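Local coordinates for CRISPR-associated endonuclease Cas1 (Thermotoga maritima, PDB 4XTK), which probably cuts double-stranded DNA as a metal-dependent CRISPR endonuclease, a homodimer that assembles with Cas2, at the interface of chains A and B. Residues are numbered along the deposited sequence; one frame, centred on the assembly and turned at random. Chains: chain A/B, CRISPR-associated endonuclease Cas1.

The interface of chains A and B. Residues chain A 55, 59; chain B 48-50, 71-72, 78.
Helix 55-63 of chain A packs its first turns against chain B where the loop at 48-50, the end of strand 68-71 with the loop residue after it, and the start of strand 77-83 come together. This is part of the two-fold interface between the N-terminal beta-rich domains of the Cas1 homodimer. A:Lys55, the first residue of the helix, places its ammonium among backbone carbonyls of chain B. A:Lys55 NZ donates to B:Phe71 O at 2.7 Å, lying in the plane of that carbonyl with a C=O...N angle of 158°. A second bond runs from A:Lys55 NZ to B:Gly49 O at 2.6 Å, approached from above the carbonyl plane rather than along a lone pair. B:Phe48 O, 3.0 Å from A:Lys55 NZ but met almost side-on to its C=O, is at most a weak third acceptor. Main-chain oxygens of two separate segments would carry most of the compensation for the charge. CG of A:Lys55 stands anti to the backbone N (chi1 -176°), and a bend at chi3 (82°) directs the far end of the chain into this group. The carboxylate of B:Glu50 forms a long salt bridge, B:Glu50 OE2 to A:Lys55 NZ 3.9 Å, but this side chain is poorly ordered. Behind the carbonyls, the rings of B:Phe48 and B:Phe71 lie face against face, offset toward their rims. One helical turn on, A:Glu59 lays its CG against the CG1 methyl of B:Val78 at 3.8 Å. Its extended chain brings A:Glu59 OE2 to 3.5 Å from the methylene B:Asn72 CB; the carboxylate and amide planes stand nearly perpendicular. A:Glu59 OE2 also approaches the like-charged B:Glu50 OE2, a separation uncertain given that disorder, which the A:Lys55 ammonium may temper.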
ATOM      1  N   LYS A  55      -3.128  -8.115 -16.793  1.00 56.87           N
ATOM      2  CA  LYS A  55      -3.421  -8.022 -15.368  1.00 52.52           C
ATOM      3  C   LYS A  55      -3.210  -9.365 -14.680  1.00 57.49           C
ATOM      4  O   LYS A  55      -2.805  -9.418 -13.522  1.00 64.36           O
ATOM      5  CB  LYS A  55      -4.853  -7.528 -15.136  1.00 49.34           C
ATOM      6  CG  LYS A  55      -5.206  -7.301 -13.659  1.00 51.70           C
ATOM      7  CD  LYS A  55      -6.658  -6.851 -13.465  1.00 51.88           C
ATOM      8  CE  LYS A  55      -7.622  -8.037 -13.488  1.00 58.26           C
ATOM      9  NZ  LYS A  55      -9.059  -7.633 -13.387  1.00 56.99           N
ATOM     10  N   GLU A  59      -1.495 -10.183 -11.164  1.00 50.81           N
ATOM     11  CA  GLU A  59      -2.127 -10.956 -10.099  1.00 50.80           C
ATOM     12  C   GLU A  59      -1.160 -12.026  -9.621  1.00 57.81           C
ATOM     13  O   GLU A  59      -1.056 -12.295  -8.421  1.00 61.35           O
ATOM     14  CB  GLU A  59      -3.435 -11.598 -10.570  1.00 51.71           C
ATOM     15  CG  GLU A  59      -4.597 -10.637 -10.759  1.00 52.71           C
ATOM     16  CD  GLU A  59      -5.839 -11.331 -11.296  1.00 74.36           C
ATOM     17  OE1 GLU A  59      -5.813 -12.572 -11.432  1.00 87.79           O
ATOM     18  OE2 GLU A  59      -6.839 -10.642 -11.589  1.00 80.44           O
TER
ATOM     19  N   PHE B  48     -10.869  -3.020 -13.087  1.00 47.37           N
ATOM     20  CA  PHE B  48     -11.496  -4.275 -12.685  1.00 48.88           C
ATOM     21  C   PHE B  48     -11.566  -5.345 -13.782  1.00 56.46           C
ATOM     22  O   PHE B  48     -11.878  -6.509 -13.512  1.00 51.22           O
ATOM     23  CB  PHE B  48     -12.896  -3.992 -12.161  1.00 54.37           C
ATOM     24  CG  PHE B  48     -12.909  -3.164 -10.919  1.00 48.75           C
ATOM     25  CD1 PHE B  48     -12.853  -1.788 -10.991  1.00 47.78           C
ATOM     26  CD2 PHE B  48     -12.967  -3.763  -9.677  1.00 49.33           C
ATOM     27  CE1 PHE B  48     -12.866  -1.026  -9.855  1.00 46.48           C
ATOM     28  CE2 PHE B  48     -12.981  -3.004  -8.533  1.00 51.16           C
ATOM     29  CZ  PHE B  48     -12.929  -1.632  -8.623  1.00 53.73           C
ATOM     30  N   GLY B  49     -11.271  -4.956 -15.015  1.00 58.18           N
ATOM     31  CA  GLY B  49     -11.414  -5.877 -16.124  1.00 54.78           C
ATOM     32  C   GLY B  49     -10.118  -6.614 -16.363  1.00 58.94           C
ATOM     33  O   GLY B  49      -9.139  -6.393 -15.659  1.00 58.14           O
ATOM     34  N   GLU B  50     -10.106  -7.492 -17.358  1.00 64.80           N
ATOM     35  CA  GLU B  50      -8.858  -8.105 -17.777  1.00 70.13           C
ATOM     36  C   GLU B  50      -8.248  -7.222 -18.860  1.00 69.76           C
ATOM     37  O   GLU B  50      -8.796  -7.097 -19.950  1.00 74.81           O
ATOM     38  CB  GLU B  50      -9.088  -9.533 -18.283  1.00 77.38           C
ATOM     39  CG  GLU B  50      -9.583 -10.500 -17.214  1.00 91.81           C
ATOM     40  CD  GLU B  50      -8.548 -10.763 -16.124  1.00102.21           C
ATOM     41  OE1 GLU B  50      -7.340 -10.571 -16.382  1.00107.07           O
ATOM     42  OE2 GLU B  50      -8.945 -11.163 -15.008  1.00103.93           O
ATOM     43  N   PHE B  71      -7.566  -4.514  -9.660  1.00 49.30           N
ATOM     44  CA  PHE B  71      -8.445  -5.362  -8.855  1.00 48.88           C
ATOM     45  C   PHE B  71      -8.808  -6.639  -9.618  1.00 51.62           C
ATOM     46  O   PHE B  71      -8.888  -6.636 -10.844  1.00 58.14           O
ATOM     47  CB  PHE B  71      -9.715  -4.604  -8.462  1.00 49.56           C
ATOM     48  CG  PHE B  71      -9.453  -3.336  -7.701  1.00 49.37           C
ATOM     49  CD1 PHE B  71      -9.166  -2.157  -8.371  1.00 43.14           C
ATOM     50  CD2 PHE B  71      -9.501  -3.321  -6.316  1.00 43.80           C
ATOM     51  CE1 PHE B  71      -8.920  -0.991  -7.674  1.00 37.96           C
ATOM     52  CE2 PHE B  71      -9.259  -2.159  -5.613  1.00 35.87           C
ATOM     53  CZ  PHE B  71      -8.971  -0.992  -6.293  1.00 39.69           C
ATOM     54  N   ASN B  72      -9.023  -7.729  -8.894  1.00 48.38           N
ATOM     55  CA  ASN B  72      -9.328  -8.999  -9.536  1.00 45.25           C
ATOM     56  C   ASN B  72     -10.824  -9.173  -9.810  1.00 54.26           C
ATOM     57  O   ASN B  72     -11.601  -8.221  -9.689  1.00 51.54           O
ATOM     58  CB  ASN B  72      -8.798 -10.171  -8.696  1.00 46.55           C
ATOM     59  CG  ASN B  72      -9.515 -10.332  -7.355  1.00 55.23           C
ATOM     60  OD1 ASN B  72     -10.612  -9.811  -7.137  1.00 55.46           O
ATOM     61  ND2 ASN B  72      -8.893 -11.084  -6.453  1.00 49.06           N
ATOM     62  N   VAL B  78      -5.342  -6.229  -5.921  1.00 39.68           N
ATOM     63  CA  VAL B  78      -4.085  -6.949  -6.113  1.00 51.81           C
ATOM     64  C   VAL B  78      -2.839  -6.074  -5.940  1.00 49.44           C
ATOM     65  O   VAL B  78      -1.802  -6.550  -5.477  1.00 54.62           O
ATOM     66  CB  VAL B  78      -4.051  -7.665  -7.488  1.00 46.61           C
ATOM     67  CG1 VAL B  78      -5.312  -8.490  -7.663  1.00 44.20           C
ATOM     68  CG2 VAL B  78      -3.903  -6.689  -8.621  1.00 45.44           C
TER